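Local coordinates for leucine-rich repeat protein (Bacteroides thetaiotaomicron, PDB 4ECN) that is of unknown function but, as an extracellular leucine-rich repeat protein, probably binds other proteins, at residues G89-D94 against A208-A213; T598-D603 against L624-N629; L433-T438 against A456-T461. All coordinates share one frame; numbering follows the deposited sequence.

Interaction 1 of 3, residues G89-D94 against A208-A213; sequences GYYLYD and AVWLPA
The CA of Gly89 sits over one face of the Trp210 indole. It is 3.4 Å from the centroid of the six-membered ring and almost on the ring normal, so this is a CH-pi contact. The backbone carries the touch because Gly89 has no side chain. A CB here would point at the indole and run into Trp210 CD2. One residue on, Tyr90 N comes within 3.6 Å of Trp210 CZ2. Tyr91 adds the second side-chain surface. Its CZ is 3.4 Å from Trp210 CZ2, which lies over one face of the phenol ring. The two ring planes are turned by 46°, so they neither stack nor meet edge to face. Tyr91 OH extends past the indole to 4.3 Å from Ala208 CB. The Trp210 CB points toward 89-94, and CG stands beside the backbone N, anti to the carbonyl carbon (chi1 -78°). An alanine in place of Trp210 would probably leave Gly89 and Tyr91 without their aromatic partner and open a gap between the two strands. No polar bond joins the segments; the contact rests on CH-pi and apolar packing. Further out, Trp210 also touches Val47 of strand 43-49 and Ala102 of strand 99-104, while Thr132 of strand 130-139 meets both Trp210 and Tyr91. Backbone bonds from Gly89 to Val47 and from Tyr91 to Lys45 hold strand 89-93 in its own sheet. Strand 208-212 belongs to a different sheet. The two short strands run at 81° to each other. Their axes are 8.3 Å apart at closest. This is packing between domains: strands of two successive DUF4458 domains, a family of the transthyretin clan, meet here largely through Trp210, with Tyr91 beside it.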
ATOM      1  N   GLY A  89      27.704 -38.664   1.422  1.00 67.39           N
ATOM      2  CA  GLY A  89      27.225 -39.675   0.494  1.00 66.26           C
ATOM      3  C   GLY A  89      27.731 -41.040   0.887  1.00 69.02           C
ATOM      4  O   GLY A  89      28.439 -41.176   1.890  1.00 68.99           O
ATOM      5  N   TYR A  90      27.368 -42.059   0.104  1.00 64.90           N
ATOM      6  CA  TYR A  90      27.771 -43.429   0.384  1.00 65.38           C
ATOM      7  C   TYR A  90      27.903 -44.249  -0.897  1.00 71.22           C
ATOM      8  O   TYR A  90      27.270 -43.945  -1.908  1.00 69.54           O
ATOM      9  CB  TYR A  90      26.770 -44.115   1.343  1.00 66.36           C
ATOM     10  CG  TYR A  90      25.355 -44.255   0.814  1.00 66.58           C
ATOM     11  CD1 TYR A  90      24.973 -45.367   0.062  1.00 69.06           C
ATOM     12  CD2 TYR A  90      24.377 -43.315   1.130  1.00 65.65           C
ATOM     13  CE1 TYR A  90      23.667 -45.503  -0.413  1.00 69.53           C
ATOM     14  CE2 TYR A  90      23.073 -43.437   0.651  1.00 65.61           C
ATOM     15  CZ  TYR A  90      22.720 -44.538  -0.109  1.00 72.86           C
ATOM     16  OH  TYR A  90      21.431 -44.661  -0.561  1.00 76.13           O
ATOM     17  N   TYR A  91      28.713 -45.315  -0.828  1.00 70.44           N
ATOM     18  CA  TYR A  91      28.920 -46.238  -1.938  1.00 71.17           C
ATOM     19  C   TYR A  91      28.543 -47.634  -1.491  1.00 77.75           C
ATOM     20  O   TYR A  91      28.876 -48.011  -0.370  1.00 77.87           O
ATOM     21  CB  TYR A  91      30.383 -46.218  -2.477  1.00 72.21           C
ATOM     22  CG  TYR A  91      31.031 -44.857  -2.682  1.00 72.89           C
ATOM     23  CD1 TYR A  91      31.737 -44.236  -1.652  1.00 75.46           C
ATOM     24  CD2 TYR A  91      31.035 -44.245  -3.934  1.00 72.20           C
ATOM     25  CE1 TYR A  91      32.362 -42.999  -1.839  1.00 76.02           C
ATOM     26  CE2 TYR A  91      31.667 -43.011  -4.136  1.00 72.28           C
ATOM     27  CZ  TYR A  91      32.335 -42.396  -3.086  1.00 78.87           C
ATOM     28  OH  TYR A  91      32.950 -41.174  -3.245  1.00 76.05           O
ATOM     29  N   LEU A  92      27.854 -48.396  -2.343  1.00 76.72           N
ATOM     30  CA  LEU A  92      27.523 -49.792  -2.064  1.00 78.70           C
ATOM     31  C   LEU A  92      28.475 -50.673  -2.901  1.00 89.39           C
ATOM     32  O   LEU A  92      28.908 -50.242  -3.971  1.00 89.44           O
ATOM     33  CB  LEU A  92      26.036 -50.091  -2.329  1.00 78.17           C
ATOM     34  CG  LEU A  92      25.060 -49.382  -1.387  1.00 81.94           C
ATOM     35  CD1 LEU A  92      23.671 -49.412  -1.916  1.00 81.61           C
ATOM     36  CD2 LEU A  92      25.090 -49.971  -0.000  1.00 85.40           C
ATOM     37  N   TYR A  93      28.868 -51.854  -2.387  1.00 90.88           N
ATOM     38  CA  TYR A  93      29.831 -52.734  -3.064  1.00 93.50           C
ATOM     39  C   TYR A  93      29.359 -54.198  -3.103  1.00103.69           C
ATOM     40  O   TYR A  93      28.908 -54.711  -2.080  1.00104.26           O
ATOM     41  CB  TYR A  93      31.196 -52.663  -2.348  1.00 95.01           C
ATOM     42  CG  TYR A  93      31.840 -51.291  -2.319  1.00 96.18           C
ATOM     43  CD1 TYR A  93      31.602 -50.407  -1.268  1.00 97.26           C
ATOM     44  CD2 TYR A  93      32.744 -50.903  -3.304  1.00 97.26           C
ATOM     45  CE1 TYR A  93      32.218 -49.155  -1.219  1.00 97.13           C
ATOM     46  CE2 TYR A  93      33.368 -49.657  -3.266  1.00 97.91           C
ATOM     47  CZ  TYR A  93      33.099 -48.783  -2.225  1.00106.04           C
ATOM     48  OH  TYR A  93      33.731 -47.560  -2.197  1.00108.00           O
ATOM     49  N   ASP A  94      29.519 -54.887  -4.260  1.00104.19           N
ATOM     50  CA  ASP A  94      29.136 -56.303  -4.448  1.00106.32           C
ATOM     51  C   ASP A  94      30.202 -57.269  -3.842  1.00113.48           C
ATOM     52  O   ASP A  94      31.095 -56.829  -3.105  1.00112.83           O
ATOM     53  CB  ASP A  94      28.931 -56.616  -5.955  1.00108.34           C
ATOM     54  CG  ASP A  94      30.200 -56.702  -6.796  1.00119.19           C
ATOM     55  OD1 ASP A  94      31.140 -55.908  -6.549  1.00118.29           O
ATOM     56  OD2 ASP A  94      30.250 -57.559  -7.705  1.00128.21           O
ATOM     57  N   ALA A 208      35.328 -35.871  -3.228  1.00 69.85           N
ATOM     58  CA  ALA A 208      34.344 -35.956  -4.307  1.00 67.54           C
ATOM     59  C   ALA A 208      32.971 -35.531  -3.832  1.00 70.77           C
ATOM     60  O   ALA A 208      32.666 -35.656  -2.643  1.00 71.13           O
ATOM     61  CB  ALA A 208      34.278 -37.369  -4.852  1.00 68.30           C
ATOM     62  N   VAL A 209      32.136 -35.026  -4.758  1.00 65.21           N
ATOM     63  CA  VAL A 209      30.772 -34.614  -4.448  1.00 63.02           C
ATOM     64  C   VAL A 209      29.842 -35.505  -5.249  1.00 65.09           C
ATOM     65  O   VAL A 209      30.298 -36.126  -6.189  1.00 62.77           O
ATOM     66  CB  VAL A 209      30.522 -33.103  -4.686  1.00 66.21           C
ATOM     67  CG1 VAL A 209      31.504 -32.260  -3.887  1.00 65.84           C
ATOM     68  CG2 VAL A 209      30.569 -32.730  -6.166  1.00 66.07           C
ATOM     69  N   TRP A 210      28.569 -35.615  -4.850  1.00 63.91           N
ATOM     70  CA  TRP A 210      27.581 -36.445  -5.545  1.00 64.36           C
ATOM     71  C   TRP A 210      26.649 -35.580  -6.358  1.00 64.95           C
ATOM     72  O   TRP A 210      25.826 -34.859  -5.783  1.00 64.44           O
ATOM     73  CB  TRP A 210      26.757 -37.319  -4.569  1.00 64.36           C
ATOM     74  CG  TRP A 210      27.462 -38.541  -4.070  1.00 66.92           C
ATOM     75  CD1 TRP A 210      27.307 -39.819  -4.520  1.00 70.60           C
ATOM     76  CD2 TRP A 210      28.431 -38.598  -3.018  1.00 67.50           C
ATOM     77  NE1 TRP A 210      28.151 -40.666  -3.837  1.00 71.03           N
ATOM     78  CE2 TRP A 210      28.852 -39.943  -2.908  1.00 72.42           C
ATOM     79  CE3 TRP A 210      29.004 -37.635  -2.167  1.00 68.87           C
ATOM     80  CZ2 TRP A 210      29.810 -40.351  -1.974  1.00 72.49           C
ATOM     81  CZ3 TRP A 210      29.967 -38.039  -1.251  1.00 71.12           C
ATOM     82  CH2 TRP A 210      30.358 -39.382  -1.156  1.00 72.41           C
ATOM     83  N   LEU A 211      26.766 -35.659  -7.698  1.00 58.58           N
ATOM     84  CA  LEU A 211      25.901 -34.938  -8.636  1.00 56.02           C
ATOM     85  C   LEU A 211      25.030 -35.893  -9.442  1.00 57.98           C
ATOM     86  O   LEU A 211      25.520 -36.949  -9.830  1.00 58.11           O
ATOM     87  CB  LEU A 211      26.723 -34.081  -9.617  1.00 55.29           C
ATOM     88  CG  LEU A 211      27.466 -32.866  -9.100  1.00 58.21           C
ATOM     89  CD1 LEU A 211      28.254 -32.246 -10.215  1.00 58.21           C
ATOM     90  CD2 LEU A 211      26.521 -31.823  -8.518  1.00 57.59           C
ATOM     91  N   PRO A 212      23.775 -35.550  -9.796  1.00 53.35           N
ATOM     92  CA  PRO A 212      23.019 -36.458 -10.693  1.00 53.39           C
ATOM     93  C   PRO A 212      23.725 -36.577 -12.059  1.00 58.44           C
ATOM     94  O   PRO A 212      24.388 -35.625 -12.493  1.00 58.58           O
ATOM     95  CB  PRO A 212      21.639 -35.788 -10.821  1.00 53.91           C
ATOM     96  CG  PRO A 212      21.587 -34.732  -9.762  1.00 57.05           C
ATOM     97  CD  PRO A 212      22.998 -34.337  -9.453  1.00 52.96           C
ATOM     98  N   ALA A 213      23.634 -37.743 -12.721  1.00 54.39           N
ATOM     99  CA  ALA A 213      24.254 -37.913 -14.035  1.00 53.19           C
ATOM    100  C   ALA A 213      23.680 -36.899 -15.020  1.00 57.56           C
ATOM    101  O   ALA A 213      22.470 -36.662 -15.057  1.00 57.01           O
ATOM    102  CB  ALA A 213      24.052 -39.328 -14.544  1.00 54.14           C
TER

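Interaction 2 of 3, residues T598-D603 against L624-N629; sequences TDLKLD and LGFSHN
Leu600 and Leu624 hold equivalent places in two successive leucine-rich repeats, and the contact is the lateral stacking of one repeat on the next. The strands run parallel, with a single bridge between Lys601 and Gly625. Gly625 N donates to Leu600 O at 3.0 Å. Leu602 N returns the bond to Gly625 O at 2.7 Å. Leucines of the repeat consensus form the apolar side. Leu600 CB packs against Leu624 CD2 at 4.1 Å. Leu600 CD2 lies 3.8 Å from Phe626 CE2. The Leu600 and Phe626 side chains cross at about a right angle. Leu602 CD1 meets the same ring at CD2. Phe617 closes in on Leu600 and Leu624, and Phe651 meets the ring of Phe626. Past the strands, Asn629 contributes to the asparagine ladder of the fold. Its ND2 gives a weak but straight bond to Leu602 O at 3.3 Å and another weak one to Phe626 O. Its OD1 accepts from Ile607 N. Asn605 bonds to Leu602 O and Asn654 to Phe626 O, so the pattern repeats along the chain. The Lys601 side chain starts away from 624-629 but bends at chi2 (-69°). Its NZ makes a salt bridge with Asp393 and a weak bond to Gly623 O. Gly625 leaves room for the carboxylate of Asp603, whose OD1 rests 3.4 Å from Gly625 CA. Two bonds grip the other oxygen. Ser627 N meets Asp603 OD2 at 3.2 Å, from 49° out of the carboxylate plane. Ser627 OG donates to the anti lone pair of Asp603 OD2 at 2.6 Å, and the same OG accepts from His628 ND1 almost in the imidazole plane.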
ATOM      1  N   THR A 598      -2.978  23.966  -1.646  1.00 44.46           N
ATOM      2  CA  THR A 598      -3.792  23.369  -2.714  1.00 42.89           C
ATOM      3  C   THR A 598      -4.764  22.412  -2.069  1.00 46.93           C
ATOM      4  O   THR A 598      -5.900  22.257  -2.537  1.00 46.60           O
ATOM      5  CB  THR A 598      -2.939  22.665  -3.784  1.00 45.45           C
ATOM      6  OG1 THR A 598      -1.865  23.510  -4.232  1.00 50.12           O
ATOM      7  CG2 THR A 598      -3.760  22.218  -4.962  1.00 37.94           C
ATOM      8  N   ASP A 599      -4.320  21.772  -0.975  1.00 43.53           N
ATOM      9  CA  ASP A 599      -5.133  20.804  -0.266  1.00 43.31           C
ATOM     10  C   ASP A 599      -5.085  21.044   1.210  1.00 46.06           C
ATOM     11  O   ASP A 599      -4.019  21.245   1.784  1.00 46.18           O
ATOM     12  CB  ASP A 599      -4.675  19.368  -0.586  1.00 46.08           C
ATOM     13  CG  ASP A 599      -5.180  18.837  -1.920  1.00 67.66           C
ATOM     14  OD1 ASP A 599      -6.390  18.490  -2.004  1.00 70.62           O
ATOM     15  OD2 ASP A 599      -4.353  18.704  -2.864  1.00 75.30           O
ATOM     16  N   LEU A 600      -6.256  21.001   1.832  1.00 41.78           N
ATOM     17  CA  LEU A 600      -6.395  21.164   3.273  1.00 40.68           C
ATOM     18  C   LEU A 600      -7.522  20.272   3.717  1.00 43.68           C
ATOM     19  O   LEU A 600      -8.632  20.388   3.202  1.00 43.74           O
ATOM     20  CB  LEU A 600      -6.617  22.642   3.656  1.00 40.41           C
ATOM     21  CG  LEU A 600      -6.869  22.966   5.117  1.00 43.44           C
ATOM     22  CD1 LEU A 600      -5.662  22.640   5.985  1.00 43.37           C
ATOM     23  CD2 LEU A 600      -7.313  24.407   5.275  1.00 44.15           C
ATOM     24  N   LYS A 601      -7.202  19.313   4.598  1.00 39.52           N
ATOM     25  CA  LYS A 601      -8.139  18.336   5.144  1.00 38.63           C
ATOM     26  C   LYS A 601      -8.071  18.389   6.668  1.00 44.03           C
ATOM     27  O   LYS A 601      -7.112  17.898   7.267  1.00 43.66           O
ATOM     28  CB  LYS A 601      -7.836  16.921   4.607  1.00 40.08           C
ATOM     29  CG  LYS A 601      -7.931  16.724   3.085  1.00 38.93           C
ATOM     30  CD  LYS A 601      -9.366  16.801   2.524  1.00 37.82           C
ATOM     31  CE  LYS A 601      -9.333  16.559   1.036  1.00 36.71           C
ATOM     32  NZ  LYS A 601     -10.695  16.442   0.461  1.00 46.76           N
ATOM     33  N   LEU A 602      -9.055  19.059   7.292  1.00 40.76           N
ATOM     34  CA  LEU A 602      -9.096  19.206   8.748  1.00 40.13           C
ATOM     35  C   LEU A 602     -10.268  18.422   9.350  1.00 43.82           C
ATOM     36  O   LEU A 602     -10.550  18.568  10.537  1.00 42.80           O
ATOM     37  CB  LEU A 602      -9.198  20.701   9.124  1.00 40.05           C
ATOM     38  CG  LEU A 602      -7.981  21.600   8.801  1.00 43.10           C
ATOM     39  CD1 LEU A 602      -8.347  23.054   8.891  1.00 42.59           C
ATOM     40  CD2 LEU A 602      -6.784  21.301   9.698  1.00 42.31           C
ATOM     41  N   ASP A 603     -10.895  17.524   8.551  1.00 40.64           N
ATOM     42  CA  ASP A 603     -12.058  16.730   8.952  1.00 40.19           C
ATOM     43  C   ASP A 603     -11.814  15.873  10.189  1.00 44.92           C
ATOM     44  O   ASP A 603     -10.687  15.476  10.462  1.00 45.76           O
ATOM     45  CB  ASP A 603     -12.500  15.815   7.820  1.00 41.48           C
ATOM     46  CG  ASP A 603     -12.555  16.496   6.475  1.00 51.13           C
ATOM     47  OD1 ASP A 603     -11.493  16.604   5.826  1.00 53.04           O
ATOM     48  OD2 ASP A 603     -13.665  16.900   6.059  1.00 52.52           O
ATOM     49  N   LEU A 624     -11.773  21.110  -0.284  1.00 38.64           N
ATOM     50  CA  LEU A 624     -11.273  21.338   1.071  1.00 36.64           C
ATOM     51  C   LEU A 624     -12.192  20.677   2.098  1.00 41.69           C
ATOM     52  O   LEU A 624     -13.410  20.674   1.907  1.00 42.88           O
ATOM     53  CB  LEU A 624     -11.191  22.835   1.315  1.00 36.17           C
ATOM     54  CG  LEU A 624     -10.393  23.664   0.319  1.00 39.65           C
ATOM     55  CD1 LEU A 624     -10.520  25.111   0.653  1.00 39.66           C
ATOM     56  CD2 LEU A 624      -8.918  23.291   0.325  1.00 40.74           C
ATOM     57  N   GLY A 625     -11.621  20.110   3.157  1.00 36.98           N
ATOM     58  CA  GLY A 625     -12.404  19.419   4.173  1.00 36.11           C
ATOM     59  C   GLY A 625     -12.325  20.033   5.548  1.00 42.48           C
ATOM     60  O   GLY A 625     -11.226  20.181   6.106  1.00 43.17           O
ATOM     61  N   PHE A 626     -13.500  20.415   6.090  1.00 39.41           N
ATOM     62  CA  PHE A 626     -13.649  20.977   7.436  1.00 40.31           C
ATOM     63  C   PHE A 626     -14.802  20.284   8.149  1.00 45.47           C
ATOM     64  O   PHE A 626     -15.309  20.796   9.154  1.00 47.55           O
ATOM     65  CB  PHE A 626     -13.883  22.501   7.402  1.00 42.92           C
ATOM     66  CG  PHE A 626     -13.013  23.306   6.468  1.00 45.16           C
ATOM     67  CD1 PHE A 626     -13.400  23.528   5.149  1.00 47.49           C
ATOM     68  CD2 PHE A 626     -11.819  23.862   6.911  1.00 47.73           C
ATOM     69  CE1 PHE A 626     -12.607  24.275   4.295  1.00 48.41           C
ATOM     70  CE2 PHE A 626     -11.024  24.615   6.055  1.00 50.38           C
ATOM     71  CZ  PHE A 626     -11.421  24.813   4.751  1.00 48.37           C
ATOM     72  N   SER A 627     -15.249  19.139   7.614  1.00 39.83           N
ATOM     73  CA  SER A 627     -16.380  18.414   8.158  1.00 38.90           C
ATOM     74  C   SER A 627     -16.045  17.769   9.477  1.00 45.56           C
ATOM     75  O   SER A 627     -14.876  17.572   9.789  1.00 46.41           O
ATOM     76  CB  SER A 627     -16.849  17.341   7.183  1.00 40.46           C
ATOM     77  OG  SER A 627     -15.958  16.240   7.210  1.00 47.11           O
ATOM     78  N   HIS A 628     -17.087  17.374  10.221  1.00 42.59           N
ATOM     79  CA  HIS A 628     -17.014  16.654  11.483  1.00 42.43           C
ATOM     80  C   HIS A 628     -16.118  17.386  12.478  1.00 48.13           C
ATOM     81  O   HIS A 628     -15.097  16.857  12.926  1.00 48.63           O
ATOM     82  CB  HIS A 628     -16.553  15.209  11.275  1.00 42.32           C
ATOM     83  CG  HIS A 628     -17.576  14.381  10.556  1.00 45.02           C
ATOM     84  ND1 HIS A 628     -17.607  14.306   9.164  1.00 46.07           N
ATOM     85  CD2 HIS A 628     -18.593  13.640  11.054  1.00 46.31           C
ATOM     86  CE1 HIS A 628     -18.623  13.507   8.869  1.00 44.96           C
ATOM     87  NE2 HIS A 628     -19.239  13.071   9.968  1.00 45.55           N
ATOM     88  N   ASN A 629     -16.538  18.612  12.828  1.00 44.48           N
ATOM     89  CA  ASN A 629     -15.892  19.451  13.834  1.00 45.19           C
ATOM     90  C   ASN A 629     -16.978  20.088  14.709  1.00 50.17           C
ATOM     91  O   ASN A 629     -18.076  19.531  14.812  1.00 50.92           O
ATOM     92  CB  ASN A 629     -14.972  20.493  13.211  1.00 41.83           C
ATOM     93  CG  ASN A 629     -13.664  19.936  12.791  1.00 51.94           C
ATOM     94  OD1 ASN A 629     -12.751  19.830  13.584  1.00 51.39           O
ATOM     95  ND2 ASN A 629     -13.531  19.601  11.533  1.00 42.64           N
TER

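Interaction 3 of 3, residues L433-T438 against A456-T461; sequences LTNRIT and ANSPFT
The backbones of Leu433 and Asn457 come close, and Thr434 N donates to Asn457 O at 3.1 Å. Asn435 then carries the polar part of the contact. Its CG stands between its own backbone N and carbonyl carbon (chi1 64°), which keeps the amide close to its own backbone. There Asn435 OD1 accepts Ile437 N at 3.2 Å, closing an Asx turn just as strand 436-438 begins. The same OD1 accepts Ser458 OG at 2.6 Å. Both donors lie in the amide carbonyl plane, and together with the bond from Asn435 ND2 to Ala456 O, at 3.1 Å, they fix the rotation of the amide. In the leucine-rich repeat fold, this ties the loop leaving strand 452-456 to strand 436-440, which pairs with strand 338-339 in a separate small sheet. The Thr434 and Asn457 side chains cross obliquely, Thr434 OG1 being 3.2 Å from Asn457 CB. Glu359 bonds to Thr434 OG1 and Asn457 ND2, and Asn500 bonds to Asn457 OD1. Pro459 fills the apolar side. Its CB meets Leu433 CD1 at 4.0 Å, and its CG approaches Thr438 CG2. The ring of Phe460 comes obliquely to Ile437 O, with CD2 at 3.4 Å from that oxygen.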
ATOM      1  N   LEU A 433      -0.032  -4.663  11.839  1.00 48.06           N
ATOM      2  CA  LEU A 433       1.280  -4.802  11.207  1.00 45.71           C
ATOM      3  C   LEU A 433       1.224  -5.635   9.947  1.00 47.75           C
ATOM      4  O   LEU A 433       0.489  -6.622   9.890  1.00 46.76           O
ATOM      5  CB  LEU A 433       2.273  -5.441  12.194  1.00 45.04           C
ATOM      6  CG  LEU A 433       2.392  -4.730  13.533  1.00 48.16           C
ATOM      7  CD1 LEU A 433       3.150  -5.549  14.509  1.00 47.93           C
ATOM      8  CD2 LEU A 433       3.024  -3.364  13.380  1.00 50.96           C
ATOM      9  N   THR A 434       2.036  -5.238   8.944  1.00 43.22           N
ATOM     10  CA  THR A 434       2.201  -5.938   7.664  1.00 41.49           C
ATOM     11  C   THR A 434       3.530  -6.706   7.660  1.00 44.24           C
ATOM     12  O   THR A 434       3.808  -7.484   6.737  1.00 44.28           O
ATOM     13  CB  THR A 434       2.135  -4.966   6.467  1.00 45.76           C
ATOM     14  OG1 THR A 434       3.221  -4.036   6.512  1.00 51.03           O
ATOM     15  CG2 THR A 434       0.807  -4.256   6.339  1.00 38.49           C
ATOM     16  N   ASN A 435       4.358  -6.457   8.682  1.00 39.67           N
ATOM     17  CA  ASN A 435       5.695  -7.030   8.827  1.00 39.37           C
ATOM     18  C   ASN A 435       6.166  -6.963  10.291  1.00 44.62           C
ATOM     19  O   ASN A 435       5.610  -6.170  11.064  1.00 45.17           O
ATOM     20  CB  ASN A 435       6.666  -6.253   7.923  1.00 33.54           C
ATOM     21  CG  ASN A 435       6.824  -4.793   8.314  1.00 57.90           C
ATOM     22  OD1 ASN A 435       7.524  -4.430   9.276  1.00 48.49           O
ATOM     23  ND2 ASN A 435       6.180  -3.923   7.569  1.00 55.60           N
ATOM     24  N   ARG A 436       7.223  -7.728  10.649  1.00 41.30           N
ATOM     25  CA  ARG A 436       7.822  -7.674  11.992  1.00 42.44           C
ATOM     26  C   ARG A 436       9.295  -7.144  11.886  1.00 46.94           C
ATOM     27  O   ARG A 436      10.190  -7.709  12.513  1.00 46.42           O
ATOM     28  CB  ARG A 436       7.761  -9.043  12.747  1.00 42.74           C
ATOM     29  CG  ARG A 436       6.380  -9.713  12.968  1.00 54.06           C
ATOM     30  CD  ARG A 436       5.418  -8.852  13.777  1.00 76.49           C
ATOM     31  NE  ARG A 436       4.164  -9.515  14.173  1.00 87.56           N
ATOM     32  CZ  ARG A 436       3.052  -9.600  13.435  1.00 93.73           C
ATOM     33  NH1 ARG A 436       3.035  -9.148  12.181  1.00 81.05           N
ATOM     34  NH2 ARG A 436       1.970 -10.187  13.928  1.00 66.29           N
ATOM     35  N   ILE A 437       9.521  -6.051  11.096  1.00 43.92           N
ATOM     36  CA  ILE A 437      10.834  -5.393  10.937  1.00 44.17           C
ATOM     37  C   ILE A 437      11.090  -4.566  12.202  1.00 48.17           C
ATOM     38  O   ILE A 437      10.428  -3.552  12.408  1.00 47.23           O
ATOM     39  CB  ILE A 437      10.935  -4.534   9.637  1.00 46.83           C
ATOM     40  CG1 ILE A 437      10.704  -5.384   8.359  1.00 46.47           C
ATOM     41  CG2 ILE A 437      12.282  -3.800   9.574  1.00 47.58           C
ATOM     42  CD1 ILE A 437      10.649  -4.608   7.023  1.00 50.06           C
ATOM     43  N   THR A 438      12.028  -5.007  13.050  1.00 45.48           N
ATOM     44  CA  THR A 438      12.305  -4.384  14.357  1.00 45.93           C
ATOM     45  C   THR A 438      13.554  -3.475  14.371  1.00 51.86           C
ATOM     46  O   THR A 438      13.791  -2.801  15.376  1.00 52.21           O
ATOM     47  CB  THR A 438      12.468  -5.464  15.451  1.00 50.81           C
ATOM     48  OG1 THR A 438      13.298  -6.550  14.995  1.00 53.23           O
ATOM     49  CG2 THR A 438      11.121  -6.004  15.935  1.00 47.58           C
ATOM     50  N   ALA A 456       6.423   1.457   6.709  1.00 45.35           N
ATOM     51  CA  ALA A 456       5.042   1.430   7.173  1.00 44.88           C
ATOM     52  C   ALA A 456       4.703   0.097   7.792  1.00 47.48           C
ATOM     53  O   ALA A 456       5.306  -0.921   7.449  1.00 46.38           O
ATOM     54  CB  ALA A 456       4.076   1.739   6.036  1.00 45.33           C
ATOM     55  N   ASN A 457       3.746   0.130   8.735  1.00 44.49           N
ATOM     56  CA  ASN A 457       3.146  -0.993   9.457  1.00 44.36           C
ATOM     57  C   ASN A 457       4.197  -1.910  10.051  1.00 48.84           C
ATOM     58  O   ASN A 457       4.096  -3.137   9.919  1.00 47.57           O
ATOM     59  CB  ASN A 457       2.248  -1.771   8.524  1.00 44.36           C
ATOM     60  CG  ASN A 457       1.440  -0.907   7.605  1.00 54.20           C
ATOM     61  OD1 ASN A 457       0.551  -0.170   8.032  1.00 54.74           O
ATOM     62  ND2 ASN A 457       1.760  -0.970   6.324  1.00 42.40           N
ATOM     63  N   SER A 458       5.211  -1.289  10.707  1.00 47.31           N
ATOM     64  CA  SER A 458       6.346  -1.944  11.368  1.00 47.92           C
ATOM     65  C   SER A 458       6.299  -1.757  12.892  1.00 54.25           C
ATOM     66  O   SER A 458       5.821  -0.719  13.385  1.00 54.89           O
ATOM     67  CB  SER A 458       7.666  -1.402  10.828  1.00 51.17           C
ATOM     68  OG  SER A 458       7.921  -1.863   9.508  1.00 61.77           O
ATOM     69  N   PRO A 459       6.829  -2.735  13.667  1.00 51.31           N
ATOM     70  CA  PRO A 459       6.779  -2.601  15.130  1.00 51.09           C
ATOM     71  C   PRO A 459       8.028  -1.954  15.749  1.00 54.12           C
ATOM     72  O   PRO A 459       8.155  -2.011  16.963  1.00 55.56           O
ATOM     73  CB  PRO A 459       6.667  -4.052  15.584  1.00 52.91           C
ATOM     74  CG  PRO A 459       7.463  -4.820  14.572  1.00 57.41           C
ATOM     75  CD  PRO A 459       7.391  -4.048  13.271  1.00 52.64           C
ATOM     76  N   PHE A 460       8.945  -1.353  14.969  1.00 48.91           N
ATOM     77  CA  PHE A 460      10.165  -0.780  15.560  1.00 48.93           C
ATOM     78  C   PHE A 460       9.886   0.464  16.419  1.00 52.13           C
ATOM     79  O   PHE A 460       8.850   1.119  16.272  1.00 53.29           O
ATOM     80  CB  PHE A 460      11.232  -0.421  14.496  1.00 50.63           C
ATOM     81  CG  PHE A 460      10.776   0.261  13.223  1.00 51.60           C
ATOM     82  CD1 PHE A 460      10.028   1.438  13.270  1.00 54.22           C
ATOM     83  CD2 PHE A 460      11.164  -0.227  11.977  1.00 52.96           C
ATOM     84  CE1 PHE A 460       9.609   2.067  12.094  1.00 54.20           C
ATOM     85  CE2 PHE A 460      10.756   0.412  10.802  1.00 55.03           C
ATOM     86  CZ  PHE A 460       9.987   1.559  10.869  1.00 52.91           C
ATOM     87  N   THR A 461      10.838   0.770  17.310  1.00 48.15           N
ATOM     88  CA  THR A 461      10.842   1.935  18.204  1.00 48.84           C
ATOM     89  C   THR A 461      11.662   3.042  17.489  1.00 53.96           C
ATOM     90  O   THR A 461      12.427   2.717  16.586  1.00 54.69           O
ATOM     91  CB  THR A 461      11.355   1.542  19.606  1.00 53.42           C
ATOM     92  OG1 THR A 461      12.649   0.963  19.507  1.00 54.34           O
ATOM     93  CG2 THR A 461      10.433   0.551  20.303  1.00 46.50           C
TER

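Along the chain the order is interaction 1, interaction 3, interaction 2. Interaction 1 packs the two N-terminal DUF4458 domains against each other; the other two lie at successive places along the leucine-rich repeat array. Its centre is about 47 Å from that of interaction 3 and about 74 Å from that of interaction 2, with which it lies on opposite sides of the chain's centre. Interactions 2 and 3 are closer, with centres about 30 Å apart, but do not touch. Each has one side on the long mixed sheet: strand 452-456 leads into interaction 3, and strand 596-601 carries interaction 2 near the far end. There strand 623-625 starts the next parallel sheet.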